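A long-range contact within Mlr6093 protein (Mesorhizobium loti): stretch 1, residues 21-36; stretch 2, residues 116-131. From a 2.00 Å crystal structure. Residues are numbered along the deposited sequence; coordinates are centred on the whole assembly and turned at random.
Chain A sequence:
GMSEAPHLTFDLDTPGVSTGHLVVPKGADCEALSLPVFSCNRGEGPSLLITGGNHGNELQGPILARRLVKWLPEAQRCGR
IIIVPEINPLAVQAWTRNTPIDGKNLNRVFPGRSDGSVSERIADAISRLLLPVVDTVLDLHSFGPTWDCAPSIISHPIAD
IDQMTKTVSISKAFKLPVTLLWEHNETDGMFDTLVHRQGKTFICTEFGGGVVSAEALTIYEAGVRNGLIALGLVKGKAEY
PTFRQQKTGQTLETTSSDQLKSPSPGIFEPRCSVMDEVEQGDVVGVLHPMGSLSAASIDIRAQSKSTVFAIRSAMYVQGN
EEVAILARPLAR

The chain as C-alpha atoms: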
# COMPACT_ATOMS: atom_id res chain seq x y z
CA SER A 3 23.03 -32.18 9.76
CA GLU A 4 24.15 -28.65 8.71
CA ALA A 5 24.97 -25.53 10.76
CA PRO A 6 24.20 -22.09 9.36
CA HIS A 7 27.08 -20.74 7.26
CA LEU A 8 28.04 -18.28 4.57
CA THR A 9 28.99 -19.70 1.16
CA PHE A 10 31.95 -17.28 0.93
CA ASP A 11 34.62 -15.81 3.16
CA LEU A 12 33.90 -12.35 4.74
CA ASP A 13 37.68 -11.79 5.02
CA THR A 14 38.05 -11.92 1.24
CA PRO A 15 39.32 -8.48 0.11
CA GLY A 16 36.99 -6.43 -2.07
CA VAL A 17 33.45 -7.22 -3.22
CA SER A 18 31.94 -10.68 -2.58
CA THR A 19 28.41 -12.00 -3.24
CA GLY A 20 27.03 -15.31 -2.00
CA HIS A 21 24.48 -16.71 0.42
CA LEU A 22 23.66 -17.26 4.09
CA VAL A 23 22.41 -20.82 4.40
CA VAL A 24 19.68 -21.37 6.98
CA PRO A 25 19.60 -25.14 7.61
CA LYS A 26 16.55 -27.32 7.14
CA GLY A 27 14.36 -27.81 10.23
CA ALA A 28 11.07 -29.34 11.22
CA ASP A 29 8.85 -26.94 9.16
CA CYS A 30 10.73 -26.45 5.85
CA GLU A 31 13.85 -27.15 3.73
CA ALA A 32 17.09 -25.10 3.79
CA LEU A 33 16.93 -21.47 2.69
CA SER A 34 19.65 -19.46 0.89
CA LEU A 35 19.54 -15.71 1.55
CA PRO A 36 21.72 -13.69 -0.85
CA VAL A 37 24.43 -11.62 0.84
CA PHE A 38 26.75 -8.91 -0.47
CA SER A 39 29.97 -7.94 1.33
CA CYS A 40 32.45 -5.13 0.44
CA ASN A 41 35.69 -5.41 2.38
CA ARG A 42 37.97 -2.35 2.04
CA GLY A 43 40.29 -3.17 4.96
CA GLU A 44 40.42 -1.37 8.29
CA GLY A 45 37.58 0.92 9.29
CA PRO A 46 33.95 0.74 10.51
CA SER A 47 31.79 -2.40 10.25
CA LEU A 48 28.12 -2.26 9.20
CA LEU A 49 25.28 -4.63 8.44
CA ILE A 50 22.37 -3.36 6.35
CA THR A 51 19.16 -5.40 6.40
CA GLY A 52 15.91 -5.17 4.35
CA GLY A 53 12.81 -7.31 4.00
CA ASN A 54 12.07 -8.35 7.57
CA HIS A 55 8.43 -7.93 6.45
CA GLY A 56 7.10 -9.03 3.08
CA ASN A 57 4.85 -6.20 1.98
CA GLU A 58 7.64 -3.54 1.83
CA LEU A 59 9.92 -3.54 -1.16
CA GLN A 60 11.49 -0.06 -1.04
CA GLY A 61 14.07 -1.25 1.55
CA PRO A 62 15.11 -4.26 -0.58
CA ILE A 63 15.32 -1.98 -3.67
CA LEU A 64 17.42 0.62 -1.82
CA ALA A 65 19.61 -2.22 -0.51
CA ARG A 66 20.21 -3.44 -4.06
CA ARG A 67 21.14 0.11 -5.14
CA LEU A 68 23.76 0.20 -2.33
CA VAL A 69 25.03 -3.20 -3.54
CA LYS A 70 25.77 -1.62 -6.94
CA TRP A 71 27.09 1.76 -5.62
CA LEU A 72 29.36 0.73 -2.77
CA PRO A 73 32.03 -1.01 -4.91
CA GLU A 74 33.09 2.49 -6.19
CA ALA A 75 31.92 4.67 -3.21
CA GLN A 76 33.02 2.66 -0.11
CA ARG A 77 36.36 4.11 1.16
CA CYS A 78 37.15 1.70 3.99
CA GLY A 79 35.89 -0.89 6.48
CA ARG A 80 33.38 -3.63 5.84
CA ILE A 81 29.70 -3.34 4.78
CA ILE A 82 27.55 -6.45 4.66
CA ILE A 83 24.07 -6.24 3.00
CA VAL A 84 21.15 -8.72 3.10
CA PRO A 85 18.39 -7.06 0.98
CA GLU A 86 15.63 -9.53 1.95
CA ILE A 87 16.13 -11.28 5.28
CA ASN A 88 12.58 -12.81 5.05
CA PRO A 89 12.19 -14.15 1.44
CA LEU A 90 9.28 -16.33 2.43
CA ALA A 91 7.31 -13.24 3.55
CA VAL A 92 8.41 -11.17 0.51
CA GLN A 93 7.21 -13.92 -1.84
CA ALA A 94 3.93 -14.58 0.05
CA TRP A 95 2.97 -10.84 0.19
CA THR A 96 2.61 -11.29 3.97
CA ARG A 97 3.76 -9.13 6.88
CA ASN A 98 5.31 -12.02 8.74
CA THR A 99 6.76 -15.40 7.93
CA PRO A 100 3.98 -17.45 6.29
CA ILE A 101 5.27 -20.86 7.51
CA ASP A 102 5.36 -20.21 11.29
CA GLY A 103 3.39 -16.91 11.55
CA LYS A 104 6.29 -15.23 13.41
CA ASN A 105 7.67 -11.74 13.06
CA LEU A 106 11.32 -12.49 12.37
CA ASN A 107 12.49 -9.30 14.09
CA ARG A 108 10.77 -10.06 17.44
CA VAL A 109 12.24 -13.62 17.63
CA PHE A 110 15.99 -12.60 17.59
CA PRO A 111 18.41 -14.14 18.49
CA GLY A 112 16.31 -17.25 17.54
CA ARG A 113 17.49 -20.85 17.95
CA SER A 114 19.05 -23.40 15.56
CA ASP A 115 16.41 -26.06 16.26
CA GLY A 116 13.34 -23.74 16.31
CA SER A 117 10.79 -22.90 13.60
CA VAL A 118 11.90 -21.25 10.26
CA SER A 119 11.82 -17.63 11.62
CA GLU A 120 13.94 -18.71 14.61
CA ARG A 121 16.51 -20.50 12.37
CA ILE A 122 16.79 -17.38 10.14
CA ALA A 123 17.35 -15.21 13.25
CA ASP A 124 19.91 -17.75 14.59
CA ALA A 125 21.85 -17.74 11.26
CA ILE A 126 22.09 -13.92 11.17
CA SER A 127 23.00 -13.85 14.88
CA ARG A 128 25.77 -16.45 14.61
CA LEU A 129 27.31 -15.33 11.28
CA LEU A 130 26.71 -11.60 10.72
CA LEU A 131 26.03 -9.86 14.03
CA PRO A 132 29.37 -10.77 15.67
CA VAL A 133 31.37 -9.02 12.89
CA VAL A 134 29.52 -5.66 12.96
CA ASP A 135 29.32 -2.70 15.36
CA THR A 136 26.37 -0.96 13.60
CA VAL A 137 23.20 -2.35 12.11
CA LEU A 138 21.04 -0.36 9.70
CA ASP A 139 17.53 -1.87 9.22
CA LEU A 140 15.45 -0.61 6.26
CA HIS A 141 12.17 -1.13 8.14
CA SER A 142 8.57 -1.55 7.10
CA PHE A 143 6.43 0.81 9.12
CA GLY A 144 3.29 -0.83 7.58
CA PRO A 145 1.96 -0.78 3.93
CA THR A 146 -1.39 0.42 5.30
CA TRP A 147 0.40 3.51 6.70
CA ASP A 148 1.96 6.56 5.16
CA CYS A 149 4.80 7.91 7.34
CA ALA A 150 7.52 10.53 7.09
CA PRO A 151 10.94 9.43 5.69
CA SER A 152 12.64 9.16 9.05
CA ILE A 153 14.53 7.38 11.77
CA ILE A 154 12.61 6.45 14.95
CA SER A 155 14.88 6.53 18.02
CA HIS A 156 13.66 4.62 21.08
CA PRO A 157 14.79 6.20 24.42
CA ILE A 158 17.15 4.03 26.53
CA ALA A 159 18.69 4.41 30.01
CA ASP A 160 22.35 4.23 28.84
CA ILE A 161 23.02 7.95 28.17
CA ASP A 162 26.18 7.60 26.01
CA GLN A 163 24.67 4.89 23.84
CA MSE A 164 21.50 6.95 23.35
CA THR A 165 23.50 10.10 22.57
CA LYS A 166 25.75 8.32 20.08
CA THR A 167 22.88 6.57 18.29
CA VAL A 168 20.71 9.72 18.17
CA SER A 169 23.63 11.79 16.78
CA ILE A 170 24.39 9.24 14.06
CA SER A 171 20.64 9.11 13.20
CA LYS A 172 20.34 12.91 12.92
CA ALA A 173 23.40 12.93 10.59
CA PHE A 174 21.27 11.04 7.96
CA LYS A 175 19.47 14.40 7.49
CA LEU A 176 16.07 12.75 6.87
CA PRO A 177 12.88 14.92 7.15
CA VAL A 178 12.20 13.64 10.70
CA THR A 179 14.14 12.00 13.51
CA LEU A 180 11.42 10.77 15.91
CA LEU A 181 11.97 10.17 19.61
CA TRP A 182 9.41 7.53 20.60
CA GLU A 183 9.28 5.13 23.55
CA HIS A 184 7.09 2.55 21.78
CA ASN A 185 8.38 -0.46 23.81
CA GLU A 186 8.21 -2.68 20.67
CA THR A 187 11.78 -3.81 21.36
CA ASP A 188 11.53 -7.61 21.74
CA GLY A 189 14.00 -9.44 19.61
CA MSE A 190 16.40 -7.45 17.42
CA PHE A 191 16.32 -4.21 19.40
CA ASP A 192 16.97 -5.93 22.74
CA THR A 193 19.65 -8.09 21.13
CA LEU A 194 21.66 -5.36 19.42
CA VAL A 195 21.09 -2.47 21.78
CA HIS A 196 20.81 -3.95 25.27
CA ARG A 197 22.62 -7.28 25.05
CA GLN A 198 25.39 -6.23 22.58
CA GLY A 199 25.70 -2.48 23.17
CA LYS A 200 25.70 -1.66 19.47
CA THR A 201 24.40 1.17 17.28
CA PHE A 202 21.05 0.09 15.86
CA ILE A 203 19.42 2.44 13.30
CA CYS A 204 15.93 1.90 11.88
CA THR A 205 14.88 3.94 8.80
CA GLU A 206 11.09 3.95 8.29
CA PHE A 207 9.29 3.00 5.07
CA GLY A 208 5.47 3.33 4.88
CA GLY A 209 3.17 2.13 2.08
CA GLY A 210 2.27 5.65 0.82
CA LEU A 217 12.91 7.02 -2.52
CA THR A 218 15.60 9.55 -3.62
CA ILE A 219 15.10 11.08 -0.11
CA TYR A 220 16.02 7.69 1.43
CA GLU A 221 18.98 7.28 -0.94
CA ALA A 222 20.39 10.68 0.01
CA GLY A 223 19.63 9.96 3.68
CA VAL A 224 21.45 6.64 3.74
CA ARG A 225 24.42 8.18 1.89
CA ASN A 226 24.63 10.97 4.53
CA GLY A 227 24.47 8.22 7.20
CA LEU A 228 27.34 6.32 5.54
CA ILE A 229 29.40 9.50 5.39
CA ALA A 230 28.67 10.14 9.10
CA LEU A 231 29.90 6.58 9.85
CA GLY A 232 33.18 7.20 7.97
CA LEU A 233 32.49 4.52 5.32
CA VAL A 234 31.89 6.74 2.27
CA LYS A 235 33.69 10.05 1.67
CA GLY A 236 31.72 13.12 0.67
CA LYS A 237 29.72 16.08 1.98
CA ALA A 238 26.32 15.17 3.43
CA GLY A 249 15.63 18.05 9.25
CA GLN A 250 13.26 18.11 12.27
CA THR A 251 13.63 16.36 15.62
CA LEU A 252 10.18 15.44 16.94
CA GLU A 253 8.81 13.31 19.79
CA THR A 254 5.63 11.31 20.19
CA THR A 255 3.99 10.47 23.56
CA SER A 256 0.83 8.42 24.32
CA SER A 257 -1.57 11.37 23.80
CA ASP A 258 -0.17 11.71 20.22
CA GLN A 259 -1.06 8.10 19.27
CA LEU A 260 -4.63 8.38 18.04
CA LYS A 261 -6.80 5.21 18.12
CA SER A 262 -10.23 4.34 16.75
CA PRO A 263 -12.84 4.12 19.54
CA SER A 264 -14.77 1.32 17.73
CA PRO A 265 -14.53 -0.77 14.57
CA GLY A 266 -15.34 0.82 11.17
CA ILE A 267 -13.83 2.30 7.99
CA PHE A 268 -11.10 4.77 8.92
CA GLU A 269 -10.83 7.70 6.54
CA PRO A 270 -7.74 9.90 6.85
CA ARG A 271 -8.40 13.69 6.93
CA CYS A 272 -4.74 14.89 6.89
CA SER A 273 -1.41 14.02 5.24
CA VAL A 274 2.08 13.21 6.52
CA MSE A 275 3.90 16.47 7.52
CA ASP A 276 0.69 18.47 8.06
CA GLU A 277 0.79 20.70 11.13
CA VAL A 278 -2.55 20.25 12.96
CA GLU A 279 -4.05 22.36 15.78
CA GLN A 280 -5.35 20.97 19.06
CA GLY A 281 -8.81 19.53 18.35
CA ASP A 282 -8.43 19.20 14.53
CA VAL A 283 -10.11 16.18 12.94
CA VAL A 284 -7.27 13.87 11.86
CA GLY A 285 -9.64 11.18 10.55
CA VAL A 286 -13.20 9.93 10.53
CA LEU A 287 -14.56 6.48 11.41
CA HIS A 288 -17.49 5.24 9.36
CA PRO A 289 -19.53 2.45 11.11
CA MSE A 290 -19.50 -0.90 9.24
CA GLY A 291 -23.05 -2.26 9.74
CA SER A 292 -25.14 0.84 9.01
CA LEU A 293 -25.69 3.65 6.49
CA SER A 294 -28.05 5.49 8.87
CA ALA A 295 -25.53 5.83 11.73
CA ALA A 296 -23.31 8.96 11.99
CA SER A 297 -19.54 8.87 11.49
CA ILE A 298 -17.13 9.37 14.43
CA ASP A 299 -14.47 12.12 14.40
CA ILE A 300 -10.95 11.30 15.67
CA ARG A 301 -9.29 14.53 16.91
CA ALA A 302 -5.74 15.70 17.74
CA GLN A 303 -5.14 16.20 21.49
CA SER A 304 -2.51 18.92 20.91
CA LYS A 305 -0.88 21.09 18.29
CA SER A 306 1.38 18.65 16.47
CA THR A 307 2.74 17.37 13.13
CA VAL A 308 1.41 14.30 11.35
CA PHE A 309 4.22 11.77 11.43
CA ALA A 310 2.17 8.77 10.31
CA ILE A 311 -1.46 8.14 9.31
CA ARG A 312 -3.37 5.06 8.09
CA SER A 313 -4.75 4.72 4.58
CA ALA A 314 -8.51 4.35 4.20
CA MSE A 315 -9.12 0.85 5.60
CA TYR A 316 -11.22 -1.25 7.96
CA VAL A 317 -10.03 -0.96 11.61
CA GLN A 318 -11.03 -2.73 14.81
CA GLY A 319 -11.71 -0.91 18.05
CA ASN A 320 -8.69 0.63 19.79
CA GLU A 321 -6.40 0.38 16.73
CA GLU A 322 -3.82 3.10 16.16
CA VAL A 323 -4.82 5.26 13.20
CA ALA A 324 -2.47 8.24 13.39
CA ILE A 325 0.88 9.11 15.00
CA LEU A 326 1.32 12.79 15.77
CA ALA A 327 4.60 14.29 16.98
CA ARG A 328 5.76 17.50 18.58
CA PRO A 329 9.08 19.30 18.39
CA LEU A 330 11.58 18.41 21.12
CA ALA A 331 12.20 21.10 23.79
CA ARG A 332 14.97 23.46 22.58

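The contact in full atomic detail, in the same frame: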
# COMPACT_ATOMS: atom_id res chain seq x y z
N HIS A 21 25.70 -16.44 -0.36
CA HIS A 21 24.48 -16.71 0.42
C HIS A 21 24.75 -17.08 1.86
O HIS A 21 25.83 -17.58 2.19
CB HIS A 21 23.71 -17.87 -0.20
CG HIS A 21 23.27 -17.61 -1.60
ND1 HIS A 21 24.09 -17.82 -2.68
CD2 HIS A 21 22.11 -17.12 -2.09
CE1 HIS A 21 23.46 -17.47 -3.78
NE2 HIS A 21 22.25 -17.05 -3.45
N LEU A 22 23.74 -16.81 2.70
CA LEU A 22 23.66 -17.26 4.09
C LEU A 22 22.69 -18.43 4.06
O LEU A 22 21.50 -18.27 3.75
CB LEU A 22 23.16 -16.13 5.00
CG LEU A 22 22.86 -16.46 6.48
CD1 LEU A 22 24.07 -17.07 7.20
CD2 LEU A 22 22.43 -15.16 7.17
N VAL A 23 23.18 -19.61 4.43
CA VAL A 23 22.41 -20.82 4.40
C VAL A 23 21.79 -21.05 5.76
O VAL A 23 22.50 -21.08 6.76
CB VAL A 23 23.27 -22.01 3.93
CG1 VAL A 23 22.47 -23.29 3.95
CG2 VAL A 23 23.80 -21.70 2.49
N VAL A 24 20.45 -21.11 5.78
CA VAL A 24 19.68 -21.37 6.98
C VAL A 24 19.33 -22.84 6.86
O VAL A 24 18.58 -23.19 5.96
CB VAL A 24 18.41 -20.49 7.05
CG1 VAL A 24 17.67 -20.72 8.38
CG2 VAL A 24 18.78 -19.03 6.87
N PRO A 25 19.87 -23.71 7.74
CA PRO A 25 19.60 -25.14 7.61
C PRO A 25 18.12 -25.52 7.63
O PRO A 25 17.28 -24.76 8.11
CB PRO A 25 20.31 -25.76 8.82
CG PRO A 25 21.35 -24.79 9.15
CD PRO A 25 20.76 -23.45 8.89
N LYS A 26 17.84 -26.69 7.08
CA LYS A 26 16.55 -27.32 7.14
C LYS A 26 16.17 -27.50 8.64
O LYS A 26 17.02 -27.56 9.52
CB LYS A 26 16.63 -28.70 6.44
CG LYS A 26 15.42 -29.58 6.63
CD LYS A 26 15.52 -30.87 5.95
CE LYS A 26 14.23 -31.66 6.15
N GLY A 27 14.87 -27.57 8.90
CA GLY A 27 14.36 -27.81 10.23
C GLY A 27 13.05 -28.53 10.07
O GLY A 27 12.72 -29.02 8.98
N ALA A 28 12.31 -28.59 11.17
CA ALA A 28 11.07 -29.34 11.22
C ALA A 28 9.94 -28.82 10.34
O ALA A 28 9.05 -29.59 10.05
CB ALA A 28 10.58 -29.44 12.69
N ASP A 29 9.96 -27.55 9.94
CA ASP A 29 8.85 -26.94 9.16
C ASP A 29 9.14 -26.65 7.68
O ASP A 29 8.19 -26.44 6.92
CB ASP A 29 8.28 -25.69 9.84
CG ASP A 29 9.32 -24.64 10.13
OD1 ASP A 29 10.49 -24.85 9.79
OD2 ASP A 29 8.97 -23.61 10.71
N CYS A 30 10.41 -26.59 7.27
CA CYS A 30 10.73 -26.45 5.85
C CYS A 30 12.19 -26.76 5.53
O CYS A 30 13.01 -26.91 6.44
CB CYS A 30 10.34 -25.07 5.30
SG CYS A 30 11.23 -23.78 6.02
N GLU A 31 12.50 -26.85 4.24
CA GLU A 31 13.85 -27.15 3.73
C GLU A 31 14.80 -25.96 3.93
O GLU A 31 14.39 -24.91 4.39
CB GLU A 31 13.78 -27.52 2.24
CG GLU A 31 12.90 -28.73 1.90
CD GLU A 31 13.41 -30.05 2.44
OE1 GLU A 31 14.64 -30.21 2.60
OE2 GLU A 31 12.56 -30.94 2.70
N ALA A 32 16.09 -26.16 3.64
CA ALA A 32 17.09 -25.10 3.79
C ALA A 32 16.75 -23.90 2.93
O ALA A 32 16.16 -24.07 1.84
CB ALA A 32 18.52 -25.60 3.43
N LEU A 33 17.11 -22.72 3.41
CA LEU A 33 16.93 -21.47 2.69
C LEU A 33 18.29 -20.84 2.43
O LEU A 33 19.17 -20.95 3.26
CB LEU A 33 16.10 -20.45 3.50
CG LEU A 33 14.64 -20.69 3.86
CD1 LEU A 33 14.14 -19.51 4.63
CD2 LEU A 33 13.76 -20.91 2.63
N SER A 34 18.43 -20.17 1.29
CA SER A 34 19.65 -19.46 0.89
C SER A 34 19.35 -17.99 0.68
O SER A 34 18.73 -17.63 -0.30
CB SER A 34 20.21 -20.06 -0.41
OG SER A 34 20.91 -21.24 -0.12
N LEU A 35 19.79 -17.15 1.62
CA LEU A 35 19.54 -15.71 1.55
C LEU A 35 20.73 -15.04 0.90
O LEU A 35 21.82 -15.14 1.43
CB LEU A 35 19.37 -15.14 2.97
CG LEU A 35 18.08 -15.38 3.76
CD1 LEU A 35 17.56 -16.79 3.69
CD2 LEU A 35 18.30 -14.92 5.24
N PRO A 36 20.56 -14.38 -0.27
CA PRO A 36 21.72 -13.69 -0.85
C PRO A 36 22.33 -12.61 0.04
O PRO A 36 21.60 -11.88 0.72
CB PRO A 36 21.18 -13.09 -2.14
CG PRO A 36 20.02 -13.92 -2.51
CD PRO A 36 19.38 -14.25 -1.15
N GLY A 116 14.69 -24.30 16.17
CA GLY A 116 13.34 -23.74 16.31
C GLY A 116 12.66 -23.73 14.96
O GLY A 116 13.15 -24.33 14.01
N SER A 117 11.53 -23.04 14.86
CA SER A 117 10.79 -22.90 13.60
C SER A 117 11.60 -22.05 12.57
O SER A 117 12.62 -21.46 12.91
CB SER A 117 9.47 -22.23 13.90
OG SER A 117 9.76 -20.94 14.38
N VAL A 118 11.12 -21.95 11.33
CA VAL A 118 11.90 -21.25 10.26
C VAL A 118 12.35 -19.83 10.65
O VAL A 118 13.51 -19.51 10.48
CB VAL A 118 11.24 -21.28 8.83
CG1 VAL A 118 9.93 -20.45 8.78
CG2 VAL A 118 12.25 -20.79 7.78
N SER A 119 11.45 -19.00 11.19
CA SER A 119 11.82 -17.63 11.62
C SER A 119 12.97 -17.60 12.63
O SER A 119 13.89 -16.78 12.53
CB SER A 119 10.63 -16.88 12.21
OG SER A 119 9.54 -16.94 11.33
N GLU A 120 12.93 -18.55 13.56
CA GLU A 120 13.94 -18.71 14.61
C GLU A 120 15.29 -19.18 14.06
O GLU A 120 16.34 -18.74 14.55
CB GLU A 120 13.46 -19.71 15.66
CG GLU A 120 12.15 -19.34 16.34
CD GLU A 120 11.76 -20.38 17.33
OE1 GLU A 120 12.25 -20.31 18.48
OE2 GLU A 120 10.95 -21.26 16.98
N ARG A 121 15.27 -20.06 13.04
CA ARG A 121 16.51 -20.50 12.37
C ARG A 121 17.13 -19.37 11.53
O ARG A 121 18.36 -19.26 11.47
CB ARG A 121 16.31 -21.76 11.51
CG ARG A 121 15.79 -22.96 12.30
CD ARG A 121 15.94 -24.30 11.54
NE ARG A 121 15.23 -24.31 10.26
CZ ARG A 121 13.91 -24.43 10.10
NH1 ARG A 121 13.10 -24.53 11.13
NH2 ARG A 121 13.40 -24.44 8.88
N ILE A 122 16.29 -18.54 10.90
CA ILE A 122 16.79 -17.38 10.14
C ILE A 122 17.50 -16.41 11.10
O ILE A 122 18.62 -15.98 10.81
CB ILE A 122 15.69 -16.62 9.35
CG1 ILE A 122 15.12 -17.54 8.24
CG2 ILE A 122 16.28 -15.28 8.69
CD1 ILE A 122 13.80 -17.11 7.68
N ALA A 123 16.84 -16.12 12.22
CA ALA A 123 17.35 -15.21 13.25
C ALA A 123 18.67 -15.76 13.83
O ALA A 123 19.63 -15.01 13.97
CB ALA A 123 16.30 -14.98 14.35
N ASP A 124 18.71 -17.06 14.13
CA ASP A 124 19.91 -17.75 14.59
C ASP A 124 21.09 -17.67 13.61
O ASP A 124 22.22 -17.45 14.06
CB ASP A 124 19.58 -19.19 14.91
CG ASP A 124 20.78 -19.97 15.40
OD1 ASP A 124 21.26 -19.72 16.51
OD2 ASP A 124 21.25 -20.82 14.63
N ALA A 125 20.83 -17.80 12.30
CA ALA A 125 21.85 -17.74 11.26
C ALA A 125 22.48 -16.36 11.17
O ALA A 125 23.69 -16.26 11.06
CB ALA A 125 21.24 -18.10 9.88
N ILE A 126 21.64 -15.32 11.22
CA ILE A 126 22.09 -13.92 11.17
C ILE A 126 22.89 -13.58 12.44
O ILE A 126 23.92 -12.89 12.37
CB ILE A 126 20.87 -12.94 11.00
CG1 ILE A 126 20.24 -13.12 9.60
CG2 ILE A 126 21.29 -11.48 11.20
CD1 ILE A 126 18.83 -12.54 9.47
N SER A 127 22.40 -14.06 13.57
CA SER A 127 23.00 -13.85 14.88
C SER A 127 24.34 -14.54 15.08
O SER A 127 25.21 -13.99 15.74
CB SER A 127 22.03 -14.27 15.99
OG SER A 127 20.82 -13.53 15.89
N ARG A 128 24.50 -15.74 14.52
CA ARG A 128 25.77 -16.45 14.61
C ARG A 128 26.82 -16.00 13.59
O ARG A 128 28.01 -15.92 13.93
CB ARG A 128 25.54 -17.97 14.57
CG ARG A 128 24.99 -18.48 15.88
CD ARG A 128 24.38 -19.85 15.79
NE ARG A 128 25.30 -20.88 15.32
CZ ARG A 128 24.97 -22.16 15.06
NH1 ARG A 128 23.72 -22.57 15.22
NH2 ARG A 128 25.89 -23.03 14.62
N LEU A 129 26.40 -15.66 12.37
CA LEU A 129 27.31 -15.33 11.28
C LEU A 129 27.55 -13.88 10.92
O LEU A 129 28.61 -13.56 10.37
CB LEU A 129 26.85 -16.08 10.02
CG LEU A 129 27.01 -17.60 10.21
CD1 LEU A 129 26.02 -18.36 9.42
CD2 LEU A 129 28.45 -17.99 9.88
N LEU A 130 26.58 -13.00 11.16
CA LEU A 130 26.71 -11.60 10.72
C LEU A 130 26.83 -10.62 11.86
O LEU A 130 27.72 -9.78 11.85
CB LEU A 130 25.53 -11.23 9.82
CG LEU A 130 25.30 -12.09 8.56
CD1 LEU A 130 24.07 -11.52 7.80
CD2 LEU A 130 26.49 -12.12 7.62
N LEU A 131 25.99 -10.77 12.89
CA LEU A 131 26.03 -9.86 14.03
C LEU A 131 27.36 -9.75 14.76
O LEU A 131 27.73 -8.65 15.13
CB LEU A 131 24.90 -10.16 15.03
CG LEU A 131 23.48 -10.01 14.50
CD1 LEU A 131 22.54 -10.10 15.69
CD2 LEU A 131 23.30 -8.72 13.74
O HOH W 1 15.27 -23.44 6.68
O HOH W 2 13.63 -27.26 13.42

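Residues 21-24 and 33-36 form two strands of a hairpin, paired by backbone hydrogen bonds between Leu 22 and Leu 35 and between Val 24 and Leu 33. Helix 118-129 packs across this hairpin, its axis 8.3 Å from that of strand 21-24 at closest approach and inclined at 132° to it; the angle to strand 33-36 is 47°. The two backbones come nearest, CA to CA, at Val 24 and Ile 122 (5.9 Å). Together the stretches bury 663 Å².

Alternation along the strand directs Leu 22 and Val 24 toward the helix, while Val 23 points away. Leu 22 reaches the last turn of the helix, where its CD1 lies 3.2 Å from CD1 of Leu 129 and its CD2 is 3.9 Å from CG1 of Ile 126. The small side chain of Ala 125 sits against the strand, its CB 4.0 Å from both Leu 22 CD1 and Val 24 CG2. From the second strand, Leu 33 CD1 meets Val 118 CG2 and Ile 122 CD1, each at 3.9 Å.

At the hairpin loop the contact turns polar and centres on Arg 121, buried yet well satisfied. Arg 121 NE donates to Pro 25 O (3.0 Å), while Arg 121 NH1 and NH2 both donate to Asp 29 OD1 (3.0 and 3.1 Å) in a salt bridge. Arg 121 NH1 also bonds Gly 116 O (2.9 Å), tying the guanidinium to its own stretch, and NH2 donates to water 1. Gly 27 CA lies over one face of the guanidinium, 3.4 Å from Arg 121 CZ; a CB here would clash with NH1. The other carboxylate oxygen of Asp 29, OD2, accepts from Val 118 N (2.8 Å), engaging a free amide in the first turn of the helix. Water 2 links Ala 28 N to Gly 116 O.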